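Local coordinates for protein flavin prenyltransferase PAD1, mitochondrial (Aspergillus niger, PDB 6QLG) that probably makes the prenylated FMN cofactor of ferulic acid decarboxylase by joining a dimethylallyl group to N5 and C6 of the flavin, without a metal, at residues B[201-204]-B[205-209]; B[72-76]-B[77-81]; B[125-128]-B[129-132]. All coordinates share one frame; numbering follows the deposited sequence.

Contact 1 of 3, residues B[201-204]-B[205-209]. With DMA (dimethylallyl diphosphate), chain N.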
ATOM      1  N   ILE B 201      11.880  16.767 -34.208  1.00 26.73           N
ATOM      2  CA  ILE B 201      12.902  16.778 -33.165  1.00 27.00           C
ATOM      3  C   ILE B 201      13.028  18.170 -32.556  1.00 27.74           C
ATOM      4  O   ILE B 201      13.137  18.320 -31.332  1.00 25.90           O
ATOM      5  CB  ILE B 201      14.250  16.288 -33.726  1.00 32.42           C
ATOM      6  CG1 ILE B 201      14.156  14.826 -34.164  1.00 28.04           C
ATOM      7  CG2 ILE B 201      15.348  16.444 -32.684  1.00 32.28           C
ATOM      8  CD1 ILE B 201      15.473  14.253 -34.649  1.00 27.25           C
ATOM      9  N   ASP B 202      13.012  19.207 -33.399  1.00 25.06           N
ATOM     10  CA  ASP B 202      13.150  20.575 -32.904  1.00 25.73           C
ATOM     11  C   ASP B 202      12.024  20.935 -31.943  1.00 23.55           C
ATOM     12  O   ASP B 202      12.248  21.620 -30.938  1.00 27.72           O
ATOM     13  CB  ASP B 202      13.180  21.560 -34.075  1.00 30.08           C
ATOM     14  CG  ASP B 202      14.476  21.494 -34.866  1.00 35.14           C
ATOM     15  OD1 ASP B 202      15.498  21.038 -34.312  1.00 34.74           O
ATOM     16  OD2 ASP B 202      14.467  21.898 -36.048  1.00 36.55           O
ATOM     17  N   GLN B 203      10.803  20.487 -32.237  1.00 22.96           N
ATOM     18  CA  GLN B 203       9.686  20.752 -31.337  1.00 29.15           C
ATOM     19  C   GLN B 203       9.861  20.018 -30.012  1.00 26.02           C
ATOM     20  O   GLN B 203       9.627  20.594 -28.943  1.00 22.61           O
ATOM     21  CB  GLN B 203       8.368  20.360 -32.007  1.00 25.95           C
ATOM     22  CG  GLN B 203       7.125  20.870 -31.292  1.00 27.86           C
ATOM     23  CD  GLN B 203       6.576  19.871 -30.285  1.00 33.34           C
ATOM     24  OE1 GLN B 203       7.085  18.758 -30.157  1.00 27.42           O
ATOM     25  NE2 GLN B 203       5.524  20.265 -29.575  1.00 33.25           N
ATOM     26  N   SER B 204      10.280  18.749 -30.060  1.00 27.22           N
ATOM     27  CA  SER B 204      10.508  17.997 -28.829  1.00 27.44           C
ATOM     28  C   SER B 204      11.587  18.649 -27.977  1.00 26.54           C
ATOM     29  O   SER B 204      11.436  18.769 -26.755  1.00 23.39           O
ATOM     30  CB  SER B 204      10.893  16.552 -29.154  1.00 24.17           C
ATOM     31  OG  SER B 204       9.841  15.875 -29.817  1.00 29.42           O
ATOM     32  N   VAL B 205      12.684  19.080 -28.605  1.00 24.51           N
ATOM     33  CA  VAL B 205      13.763  19.728 -27.864  1.00 25.57           C
ATOM     34  C   VAL B 205      13.271  21.023 -27.230  1.00 26.69           C
ATOM     35  O   VAL B 205      13.616  21.343 -26.084  1.00 25.10           O
ATOM     36  CB  VAL B 205      14.973  19.967 -28.788  1.00 26.91           C
ATOM     37  CG1 VAL B 205      15.970  20.915 -28.137  1.00 23.15           C
ATOM     38  CG2 VAL B 205      15.637  18.643 -29.141  1.00 24.45           C
ATOM     39  N   GLY B 206      12.449  21.782 -27.956  1.00 24.76           N
ATOM     40  CA  GLY B 206      11.905  23.007 -27.393  1.00 25.23           C
ATOM     41  C   GLY B 206      10.978  22.750 -26.221  1.00 26.71           C
ATOM     42  O   GLY B 206      10.958  23.515 -25.254  1.00 25.58           O
ATOM     43  N   ARG B 207      10.196  21.669 -26.289  1.00 24.03           N
ATOM     44  CA  ARG B 207       9.299  21.345 -25.187  1.00 28.49           C
ATOM     45  C   ARG B 207      10.063  20.813 -23.981  1.00 26.98           C
ATOM     46  O   ARG B 207       9.654  21.049 -22.839  1.00 24.02           O
ATOM     47  CB  ARG B 207       8.246  20.337 -25.648  1.00 23.26           C
ATOM     48  CG  ARG B 207       7.336  20.860 -26.750  1.00 26.04           C
ATOM     49  CD  ARG B 207       6.335  21.879 -26.220  1.00 28.59           C
ATOM     50  NE  ARG B 207       5.239  21.231 -25.503  1.00 35.66           N
ATOM     51  CZ  ARG B 207       5.125  21.201 -24.180  1.00 34.89           C
ATOM     52  NH1 ARG B 207       6.037  21.788 -23.418  1.00 36.79           N
ATOM     53  NH2 ARG B 207       4.096  20.580 -23.615  1.00 35.65           N
ATOM     54  N   MET B 208      11.167  20.096 -24.213  1.00 25.46           N
ATOM     55  CA  MET B 208      12.035  19.684 -23.113  1.00 26.17           C
ATOM     56  C   MET B 208      12.548  20.892 -22.343  1.00 27.49           C
ATOM     57  O   MET B 208      12.477  20.938 -21.110  1.00 25.11           O
ATOM     58  CB  MET B 208      13.221  18.876 -23.643  1.00 27.22           C
ATOM     59  CG  MET B 208      12.897  17.510 -24.195  1.00 27.45           C
ATOM     60  SD  MET B 208      14.355  16.830 -25.013  1.00 24.54           S
ATOM     61  CE  MET B 208      13.580  15.669 -26.136  1.00 19.91           C
ATOM     62  N   LEU B 209      13.082  21.881 -23.064  1.00 22.29           N
ATOM     63  CA  LEU B 209      13.717  23.020 -22.415  1.00 25.47           C
ATOM     64  C   LEU B 209      12.704  23.972 -21.793  1.00 24.99           C
ATOM     65  O   LEU B 209      13.090  24.810 -20.970  1.00 26.27           O
ATOM     66  CB  LEU B 209      14.605  23.757 -23.418  1.00 24.79           C
ATOM     67  CG  LEU B 209      15.710  22.894 -24.036  1.00 31.54           C
ATOM     68  CD1 LEU B 209      16.646  23.729 -24.896  1.00 30.24           C
ATOM     69  CD2 LEU B 209      16.493  22.149 -22.959  1.00 28.72           C
TER
HETATM   70  C1  DMA N 301      -0.834  19.387 -27.567  1.00 51.77           C
HETATM   71  O1  DMA N 301       0.003  20.000 -26.626  1.00 54.58           O
HETATM   72  C2  DMA N 301      -2.272  19.856 -27.362  1.00 46.48           C
HETATM   73  C3  DMA N 301      -2.923  20.451 -28.340  1.00 44.96           C
HETATM   74  C4  DMA N 301      -4.357  20.920 -28.119  1.00 41.22           C
HETATM   75  C5  DMA N 301      -2.250  20.677 -29.692  1.00 46.49           C
HETATM   76  PA  DMA N 301       0.523  19.106 -25.340  1.00 60.84           P
HETATM   77  O1A DMA N 301      -0.185  17.769 -25.341  1.00 49.40           O
HETATM   78  O2A DMA N 301       0.229  19.839 -24.055  1.00 47.34           O
HETATM   79  O3A DMA N 301       2.148  18.863 -25.451  1.00 56.86           O
HETATM   80  PB  DMA N 301       2.960  18.805 -26.882  1.00 52.80           P
HETATM   81  O1B DMA N 301       2.069  18.202 -27.937  1.00 52.71           O
HETATM   82  O2B DMA N 301       4.191  17.942 -26.733  1.00 56.09           O
HETATM   83  O3B DMA N 301       3.355  20.207 -27.281  1.00 53.25           O
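Gln203 and Arg207 sit one turn apart on helix 197-210; their side chains lie side by side, pointing the same way, and both reach the diphosphate of dimethylallyl diphosphate. Arg207 is the one to trace. Its CB rests over the carbonyl oxygens of Gln203 and Ser204. Arg207 CG touches Gln203 O at 3.2 Å and the amide nitrogen Gln203 NE2 at 3.4 Å. Successive bends at chi2 and chi3 then carry CD past the amide and bring the guanidinium round to the ligand. There Arg207 NE donates to O3B of the terminal phosphate at 2.8 Å in an almost straight bond (168°), while Arg207 NH2 reaches the bridging oxygen O3A at 3.2 Å, in the plane of the group. NH2 also forms a salt bridge with Glu152 of a second subunit, and NH1 has a long, weak ion pair with Asp210.

The Gln203 amide stands nearly perpendicular to the guanidinium, their planes 88° apart, and Gln203 NE2 adds a weak bond to the same O3B at 3.2 Å. On another side of the helix Val205 CG2 meets Ile201 CG2 at 4.2 Å, and the extended Met208 side chain runs past Ser204 O, its CG 3.2 Å away.

Two donors from one helical turn therefore converge on a single phosphate oxygen. Tyr191 OH, with Ser112, Gly113 and Lys151 of the second subunit, also binds the diphosphate, and Thr163 of a third subunit packs on Arg207. This clustered positive charge would probably offset that of the diphosphate, and perhaps of the phosphate released from the monophosphate substrate.

Contact 2 of 3, residues B[72-76]-B[77-81]. With FMN (flavin mononucleotide), chain M.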
ATOM      1  N   LEU B  72      28.539  18.161 -20.107  1.00 26.39           N
ATOM      2  CA  LEU B  72      28.146  16.953 -20.819  1.00 25.55           C
ATOM      3  C   LEU B  72      28.775  15.723 -20.180  1.00 26.08           C
ATOM      4  O   LEU B  72      29.967  15.724 -19.855  1.00 23.89           O
ATOM      5  CB  LEU B  72      28.547  17.037 -22.292  1.00 26.35           C
ATOM      6  CG  LEU B  72      28.430  15.743 -23.104  1.00 25.51           C
ATOM      7  CD1 LEU B  72      26.971  15.389 -23.347  1.00 24.52           C
ATOM      8  CD2 LEU B  72      29.183  15.857 -24.422  1.00 24.92           C
ATOM      9  N   VAL B  73      27.966  14.682 -19.996  1.00 26.22           N
ATOM     10  CA  VAL B  73      28.440  13.347 -19.650  1.00 21.96           C
ATOM     11  C   VAL B  73      27.799  12.368 -20.623  1.00 22.40           C
ATOM     12  O   VAL B  73      26.587  12.428 -20.859  1.00 21.52           O
ATOM     13  CB  VAL B  73      28.104  12.961 -18.196  1.00 20.13           C
ATOM     14  CG1 VAL B  73      28.766  11.639 -17.838  1.00 17.99           C
ATOM     15  CG2 VAL B  73      28.536  14.054 -17.232  1.00 21.29           C
ATOM     16  N   MET B  74      28.608  11.483 -21.197  1.00 21.44           N
ATOM     17  CA  MET B  74      28.137  10.477 -22.137  1.00 25.28           C
ATOM     18  C   MET B  74      28.485   9.096 -21.605  1.00 22.57           C
ATOM     19  O   MET B  74      29.619   8.863 -21.172  1.00 24.44           O
ATOM     20  CB  MET B  74      28.762  10.667 -23.525  1.00 25.58           C
ATOM     21  CG  MET B  74      28.417  11.976 -24.214  1.00 28.91           C
ATOM     22  SD  MET B  74      29.151  12.067 -25.866  1.00 31.10           S
ATOM     23  CE  MET B  74      30.884  11.880 -25.466  1.00 29.97           C
ATOM     24  N   SER B  75      27.519   8.184 -21.647  1.00 20.88           N
ATOM     25  CA  SER B  75      27.795   6.815 -21.250  1.00 23.52           C
ATOM     26  C   SER B  75      28.509   6.076 -22.379  1.00 25.43           C
ATOM     27  O   SER B  75      28.609   6.558 -23.510  1.00 25.96           O
ATOM     28  CB  SER B  75      26.507   6.086 -20.869  1.00 20.14           C
ATOM     29  OG  SER B  75      25.810   5.640 -22.021  1.00 22.91           O
ATOM     30  N   LYS B  76      29.014   4.886 -22.051  1.00 24.97           N
ATOM     31  CA  LYS B  76      29.692   4.059 -23.044  1.00 28.92           C
ATOM     32  C   LYS B  76      28.786   3.774 -24.235  1.00 28.27           C
ATOM     33  O   LYS B  76      29.195   3.922 -25.393  1.00 25.82           O
ATOM     34  CB  LYS B  76      30.161   2.757 -22.394  1.00 30.87           C
ATOM     35  CG  LYS B  76      30.693   1.716 -23.365  1.00 29.49           C
ATOM     36  CD  LYS B  76      30.639   0.331 -22.734  1.00 42.29           C
ATOM     37  CE  LYS B  76      31.322  -0.716 -23.598  1.00 49.66           C
ATOM     38  NZ  LYS B  76      31.335  -2.050 -22.932  1.00 53.51           N
ATOM     39  N   TRP B  77      27.544   3.375 -23.972  1.00 24.42           N
ATOM     40  CA  TRP B  77      26.650   3.010 -25.063  1.00 22.73           C
ATOM     41  C   TRP B  77      26.030   4.222 -25.740  1.00 22.07           C
ATOM     42  O   TRP B  77      25.554   4.105 -26.874  1.00 24.45           O
ATOM     43  CB  TRP B  77      25.579   2.046 -24.550  1.00 22.22           C
ATOM     44  CG  TRP B  77      26.170   0.690 -24.370  1.00 26.14           C
ATOM     45  CD1 TRP B  77      26.582   0.119 -23.201  1.00 24.27           C
ATOM     46  CD2 TRP B  77      26.492  -0.241 -25.408  1.00 25.32           C
ATOM     47  NE1 TRP B  77      27.114  -1.123 -23.444  1.00 23.16           N
ATOM     48  CE2 TRP B  77      27.074  -1.366 -24.793  1.00 25.63           C
ATOM     49  CE3 TRP B  77      26.336  -0.235 -26.798  1.00 25.42           C
ATOM     50  CZ2 TRP B  77      27.496  -2.479 -25.520  1.00 26.53           C
ATOM     51  CZ3 TRP B  77      26.753  -1.339 -27.517  1.00 25.54           C
ATOM     52  CH2 TRP B  77      27.325  -2.447 -26.877  1.00 27.92           C
ATOM     53  N   ALA B  78      26.044   5.386 -25.085  1.00 21.18           N
ATOM     54  CA  ALA B  78      25.688   6.614 -25.785  1.00 23.27           C
ATOM     55  C   ALA B  78      26.681   6.908 -26.903  1.00 25.87           C
ATOM     56  O   ALA B  78      26.289   7.317 -28.002  1.00 23.24           O
ATOM     57  CB  ALA B  78      25.625   7.783 -24.804  1.00 17.80           C
ATOM     58  N   GLU B  79      27.973   6.700 -26.640  1.00 24.95           N
ATOM     59  CA  GLU B  79      28.980   6.909 -27.676  1.00 28.31           C
ATOM     60  C   GLU B  79      28.774   5.951 -28.841  1.00 28.03           C
ATOM     61  O   GLU B  79      28.907   6.341 -30.006  1.00 25.45           O
ATOM     62  CB  GLU B  79      30.381   6.752 -27.086  1.00 22.55           C
ATOM     63  CG  GLU B  79      30.694   7.760 -25.988  1.00 27.73           C
ATOM     64  CD  GLU B  79      32.160   7.774 -25.599  1.00 37.22           C
ATOM     65  OE1 GLU B  79      32.533   8.583 -24.725  1.00 43.88           O
ATOM     66  OE2 GLU B  79      32.940   6.979 -26.167  1.00 43.13           O
ATOM     67  N   ALA B  80      28.433   4.692 -28.546  1.00 24.11           N
ATOM     68  CA  ALA B  80      28.154   3.736 -29.612  1.00 27.65           C
ATOM     69  C   ALA B  80      26.933   4.155 -30.420  1.00 32.02           C
ATOM     70  O   ALA B  80      26.925   4.045 -31.652  1.00 28.75           O
ATOM     71  CB  ALA B  80      27.957   2.339 -29.026  1.00 24.71           C
ATOM     72  N   THR B  81      25.893   4.645 -29.741  1.00 26.01           N
ATOM     73  CA  THR B  81      24.672   5.042 -30.434  1.00 25.70           C
ATOM     74  C   THR B  81      24.902   6.281 -31.291  1.00 28.34           C
ATOM     75  O   THR B  81      24.390   6.370 -32.414  1.00 26.30           O
ATOM     76  CB  THR B  81      23.553   5.278 -29.416  1.00 24.82           C
ATOM     77  OG1 THR B  81      23.195   4.032 -28.805  1.00 29.95           O
ATOM     78  CG2 THR B  81      22.326   5.865 -30.088  1.00 27.51           C
TER
HETATM   79  N1  FMN M 402      17.630   0.703 -24.100  1.00 29.85           N
HETATM   80  C2  FMN M 402      16.451   1.346 -23.783  1.00 25.85           C
HETATM   81  O2  FMN M 402      16.022   1.296 -22.637  1.00 27.00           O
HETATM   82  N3  FMN M 402      15.764   2.040 -24.755  1.00 30.49           N
HETATM   83  C4  FMN M 402      16.262   2.086 -26.044  1.00 29.93           C
HETATM   84  O4  FMN M 402      15.664   2.700 -26.930  1.00 29.74           O
HETATM   85  C4A FMN M 402      17.447   1.441 -26.371  1.00 32.24           C
HETATM   86  N5  FMN M 402      17.924   1.504 -27.668  1.00 30.53           N
HETATM   87  C5A FMN M 402      19.104   0.870 -28.009  1.00 36.21           C
HETATM   88  C6  FMN M 402      19.592   0.930 -29.319  1.00 38.98           C
HETATM   89  C7  FMN M 402      20.779   0.295 -29.677  1.00 40.68           C
HETATM   90  C7M FMN M 402      21.288   0.371 -31.091  1.00 46.14           C
HETATM   91  C8  FMN M 402      21.482  -0.407 -28.697  1.00 39.26           C
HETATM   92  C8M FMN M 402      22.767  -1.108 -29.048  1.00 31.18           C
HETATM   93  C9  FMN M 402      20.986  -0.468 -27.389  1.00 36.12           C
HETATM   94  C9A FMN M 402      19.801   0.167 -27.032  1.00 32.65           C
HETATM   95  N10 FMN M 402      19.320   0.117 -25.724  1.00 35.63           N
HETATM   96  C10 FMN M 402      18.133   0.745 -25.390  1.00 31.57           C
HETATM   97  C1' FMN M 402      20.055  -0.659 -24.665  1.00 29.15           C
HETATM   98  C2' FMN M 402      21.004   0.148 -23.778  1.00 31.80           C
HETATM   99  O2' FMN M 402      22.041   0.715 -24.552  1.00 28.55           O
HETATM  100  C3' FMN M 402      21.582  -0.779 -22.708  1.00 30.78           C
HETATM  101  O3' FMN M 402      20.549  -1.169 -21.831  1.00 25.90           O
HETATM  102  C4' FMN M 402      22.705  -0.136 -21.903  1.00 25.80           C
HETATM  103  O4' FMN M 402      23.025  -0.955 -20.800  1.00 29.56           O
HETATM  104  C5' FMN M 402      22.311   1.235 -21.380  1.00 28.66           C
HETATM  105  O5' FMN M 402      23.455   1.807 -20.791  1.00 23.31           O
HETATM  106  P   FMN M 402      23.497   3.366 -20.403  1.00 26.52           P
HETATM  107  O1P FMN M 402      24.514   3.572 -19.309  1.00 23.09           O
HETATM  108  O2P FMN M 402      23.896   4.151 -21.629  1.00 25.96           O
HETATM  109  O3P FMN M 402      22.150   3.836 -19.899  1.00 26.32           O
HETATM  110  O   HOH W   1      31.729   7.513 -22.101  1.00 26.22           O
HETATM  111  O   HOH W   2      28.287  -3.379 -22.011  1.00 35.35           O
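Strand 69-74 ends at Met74 and the chain turns at Ser75 straight into helix 76-85, whose first turn is closed by Glu79 N donating to Ser75 O at 3.2 Å. Ser75 is the N-cap. Its OG lies between the backbone N and the carbonyl carbon (chi1 80°), a position from which it accepts from Ala78 N at 3.1 Å and donates to phosphate oxygen O2P of FMN. That second bond, Ser75 OG to O2P, is very short at 2.5 Å. One hydroxyl thus caps the helix and grips the cofactor.

Lys76 and Trp77 leave the helix side by side. The lysine chain is extended; Lys76 CG lies over one face of the indole, and Lys76 CD is 3.9 Å from Trp77 NE1. A water in the plane of the ring takes the NE1 hydrogen at 2.9 Å and is weakly held by Lys76 NZ as well. Trp77 CB comes within 3.8 Å of the ribityl hydroxyl O2' of FMN, and the indole also packs on Met106 and Trp225, each from a different neighbouring subunit.

Met74 and Glu79 cross at about a right angle, Met74 CE lying 3.8 Å from Glu79 OE1. A water donates both to this carboxylate oxygen and to Met74 O, tying the end of the strand to the first turn of the helix; Arg94 is a long, weak ionic partner of the glutamate.

A serine N-cap at the carboxyl end of a parallel strand, with a phosphate held at the start of the following helix, is a classic nucleotide-binding arrangement of Rossmann-like flavoproteins, here serving the FMN pocket.

Contact 3 of 3, residues B[125-128]-B[129-132]. With FMN (flavin mononucleotide), chain M.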
ATOM      1  N   CYS B 125      17.198   8.885 -22.456  1.00 20.57           N
ATOM      2  CA  CYS B 125      17.383   8.156 -21.208  1.00 18.27           C
ATOM      3  C   CYS B 125      16.959   6.707 -21.405  1.00 21.22           C
ATOM      4  O   CYS B 125      15.792   6.430 -21.707  1.00 19.16           O
ATOM      5  CB  CYS B 125      16.587   8.797 -20.072  1.00 21.12           C
ATOM      6  SG  CYS B 125      16.854   8.002 -18.470  1.00 21.57           S
ATOM      7  N   SER B 126      17.906   5.790 -21.230  1.00 17.30           N
ATOM      8  CA  SER B 126      17.608   4.372 -21.333  1.00 19.83           C
ATOM      9  C   SER B 126      16.837   3.894 -20.106  1.00 20.98           C
ATOM     10  O   SER B 126      16.783   4.562 -19.068  1.00 15.73           O
ATOM     11  CB  SER B 126      18.896   3.563 -21.480  1.00 21.95           C
ATOM     12  OG  SER B 126      19.658   3.618 -20.283  1.00 18.56           O
ATOM     13  N   MET B 127      16.235   2.707 -20.237  1.00 18.14           N
ATOM     14  CA  MET B 127      15.569   2.091 -19.097  1.00 20.19           C
ATOM     15  C   MET B 127      16.566   1.716 -18.011  1.00 20.32           C
ATOM     16  O   MET B 127      16.243   1.785 -16.820  1.00 18.98           O
ATOM     17  CB  MET B 127      14.781   0.860 -19.548  1.00 18.84           C
ATOM     18  CG  MET B 127      13.653   1.163 -20.524  1.00 18.61           C
ATOM     19  SD  MET B 127      12.402   2.280 -19.851  1.00 19.30           S
ATOM     20  CE  MET B 127      12.914   3.870 -20.525  1.00 15.43           C
ATOM     21  N   LYS B 128      17.781   1.327 -18.403  1.00 21.40           N
ATOM     22  CA  LYS B 128      18.818   1.003 -17.428  1.00 19.85           C
ATOM     23  C   LYS B 128      19.142   2.208 -16.550  1.00 22.82           C
ATOM     24  O   LYS B 128      19.214   2.095 -15.322  1.00 18.90           O
ATOM     25  CB  LYS B 128      20.069   0.498 -18.153  1.00 20.35           C
ATOM     26  CG  LYS B 128      21.258   0.192 -17.246  1.00 22.48           C
ATOM     27  CD  LYS B 128      22.212   1.380 -17.164  1.00 20.79           C
ATOM     28  CE  LYS B 128      23.657   0.946 -17.059  1.00 23.52           C
ATOM     29  NZ  LYS B 128      24.545   2.142 -16.954  1.00 27.04           N
ATOM     30  N   THR B 129      19.351   3.373 -17.168  1.00 18.72           N
ATOM     31  CA  THR B 129      19.690   4.564 -16.392  1.00 17.47           C
ATOM     32  C   THR B 129      18.487   5.066 -15.599  1.00 19.38           C
ATOM     33  O   THR B 129      18.636   5.519 -14.456  1.00 18.36           O
ATOM     34  CB  THR B 129      20.242   5.650 -17.319  1.00 20.41           C
ATOM     35  OG1 THR B 129      21.576   5.299 -17.708  1.00 19.91           O
ATOM     36  CG2 THR B 129      20.273   7.003 -16.624  1.00 18.89           C
ATOM     37  N   LEU B 130      17.286   4.979 -16.178  1.00 20.29           N
ATOM     38  CA  LEU B 130      16.074   5.250 -15.408  1.00 17.25           C
ATOM     39  C   LEU B 130      16.007   4.369 -14.165  1.00 19.69           C
ATOM     40  O   LEU B 130      15.627   4.829 -13.082  1.00 17.26           O
ATOM     41  CB  LEU B 130      14.836   5.034 -16.282  1.00 14.06           C
ATOM     42  CG  LEU B 130      13.515   4.780 -15.544  1.00 18.14           C
ATOM     43  CD1 LEU B 130      13.029   6.040 -14.826  1.00 20.09           C
ATOM     44  CD2 LEU B 130      12.445   4.259 -16.490  1.00 15.10           C
ATOM     45  N   ALA B 131      16.390   3.098 -14.301  1.00 16.91           N
ATOM     46  CA  ALA B 131      16.344   2.185 -13.163  1.00 18.95           C
ATOM     47  C   ALA B 131      17.438   2.496 -12.151  1.00 19.76           C
ATOM     48  O   ALA B 131      17.218   2.377 -10.939  1.00 17.26           O
ATOM     49  CB  ALA B 131      16.465   0.746 -13.647  1.00 16.29           C
ATOM     50  N   ALA B 132      18.628   2.870 -12.628  1.00 16.12           N
ATOM     51  CA  ALA B 132      19.692   3.278 -11.716  1.00 19.48           C
ATOM     52  C   ALA B 132      19.255   4.461 -10.862  1.00 20.00           C
ATOM     53  O   ALA B 132      19.502   4.489  -9.650  1.00 22.07           O
ATOM     54  CB  ALA B 132      20.959   3.621 -12.503  1.00 15.92           C
TER
HETATM   55  N1  FMN M 402      17.630   0.703 -24.100  1.00 29.85           N
HETATM   56  C2  FMN M 402      16.451   1.346 -23.783  1.00 25.85           C
HETATM   57  O2  FMN M 402      16.022   1.296 -22.637  1.00 27.00           O
HETATM   58  N3  FMN M 402      15.764   2.040 -24.755  1.00 30.49           N
HETATM   59  C4  FMN M 402      16.262   2.086 -26.044  1.00 29.93           C
HETATM   60  O4  FMN M 402      15.664   2.700 -26.930  1.00 29.74           O
HETATM   61  C4A FMN M 402      17.447   1.441 -26.371  1.00 32.24           C
HETATM   62  N5  FMN M 402      17.924   1.504 -27.668  1.00 30.53           N
HETATM   63  C5A FMN M 402      19.104   0.870 -28.009  1.00 36.21           C
HETATM   64  C6  FMN M 402      19.592   0.930 -29.319  1.00 38.98           C
HETATM   65  C7  FMN M 402      20.779   0.295 -29.677  1.00 40.68           C
HETATM   66  C7M FMN M 402      21.288   0.371 -31.091  1.00 46.14           C
HETATM   67  C8  FMN M 402      21.482  -0.407 -28.697  1.00 39.26           C
HETATM   68  C8M FMN M 402      22.767  -1.108 -29.048  1.00 31.18           C
HETATM   69  C9  FMN M 402      20.986  -0.468 -27.389  1.00 36.12           C
HETATM   70  C9A FMN M 402      19.801   0.167 -27.032  1.00 32.65           C
HETATM   71  N10 FMN M 402      19.320   0.117 -25.724  1.00 35.63           N
HETATM   72  C10 FMN M 402      18.133   0.745 -25.390  1.00 31.57           C
HETATM   73  C1' FMN M 402      20.055  -0.659 -24.665  1.00 29.15           C
HETATM   74  C2' FMN M 402      21.004   0.148 -23.778  1.00 31.80           C
HETATM   75  O2' FMN M 402      22.041   0.715 -24.552  1.00 28.55           O
HETATM   76  C3' FMN M 402      21.582  -0.779 -22.708  1.00 30.78           C
HETATM   77  O3' FMN M 402      20.549  -1.169 -21.831  1.00 25.90           O
HETATM   78  C4' FMN M 402      22.705  -0.136 -21.903  1.00 25.80           C
HETATM   79  O4' FMN M 402      23.025  -0.955 -20.800  1.00 29.56           O
HETATM   80  C5' FMN M 402      22.311   1.235 -21.380  1.00 28.66           C
HETATM   81  O5' FMN M 402      23.455   1.807 -20.791  1.00 23.31           O
HETATM   82  P   FMN M 402      23.497   3.366 -20.403  1.00 26.52           P
HETATM   83  O1P FMN M 402      24.514   3.572 -19.309  1.00 23.09           O
HETATM   84  O2P FMN M 402      23.896   4.151 -21.629  1.00 25.96           O
HETATM   85  O3P FMN M 402      22.150   3.836 -19.899  1.00 26.32           O
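The amino-terminal turn of helix 127-135 forms part of the FMN site, with Ser126 as its N-cap and Thr129 one turn along. Ser126 OG accepts from Thr129 N at 3.1 Å and donates to FMN O3P at 2.5 Å. Thr129 OG1, set beside the backbone N (chi1 -74°) and facing the phosphate, donates to the same O3P at 2.7 Å. Two hydroxyls thus hold one phosphate oxygen. Lys128 curls back, bent at chi2 and chi3, to bring NZ to a second oxygen, O1P, at 2.8 Å. The positive end of the helix dipole would add to this attraction for the phosphate.

On the flavin ring itself, Met127 N donates to the carbonyl O2 at 2.8 Å along a nearly straight line (171°). The same short turn therefore fixes both the phosphate and the isoalloxazine.

Met127 CG also touches FMN O2; beyond it, the Met127 side chain runs alongside Leu130, SD of Met127 3.9 Å from CD2 of Leu130. Cys125 SG lies 3.8 Å from Leu130 N and 4.0 Å from Thr129 CG2.

Cys125 ends strand 119-125 and bonds through its backbone to Val159 and Arg161 at the adjoining strand. Leu130 packs against Leu158 of strand 155-160 and against helix 167-178, Thr129 touches helix 141-151, and Ala131 and Ala132 meet a neighbouring subunit.

Overall arrangement
From the N terminus, contact 2 comes first, at the turn from strand 69-74 into helix 76-85; contact 3 follows at the equivalent turn from strand 119-125 into helix 127-135, and contact 1 lies last, within helix 197-210. Each is local, and they follow in series without nesting or crossing. Strand 42-47 separates the strands of contacts 2 and 3 in the parallel sheet, yet both turns converge on one FMN, their centres about 13 Å apart. Contact 1 lies on the opposite side of the chain's centre from both, about 20 Å from contact 2 centre to centre, and serves a dimethylallyl diphosphate pocket completed by two neighbouring subunits.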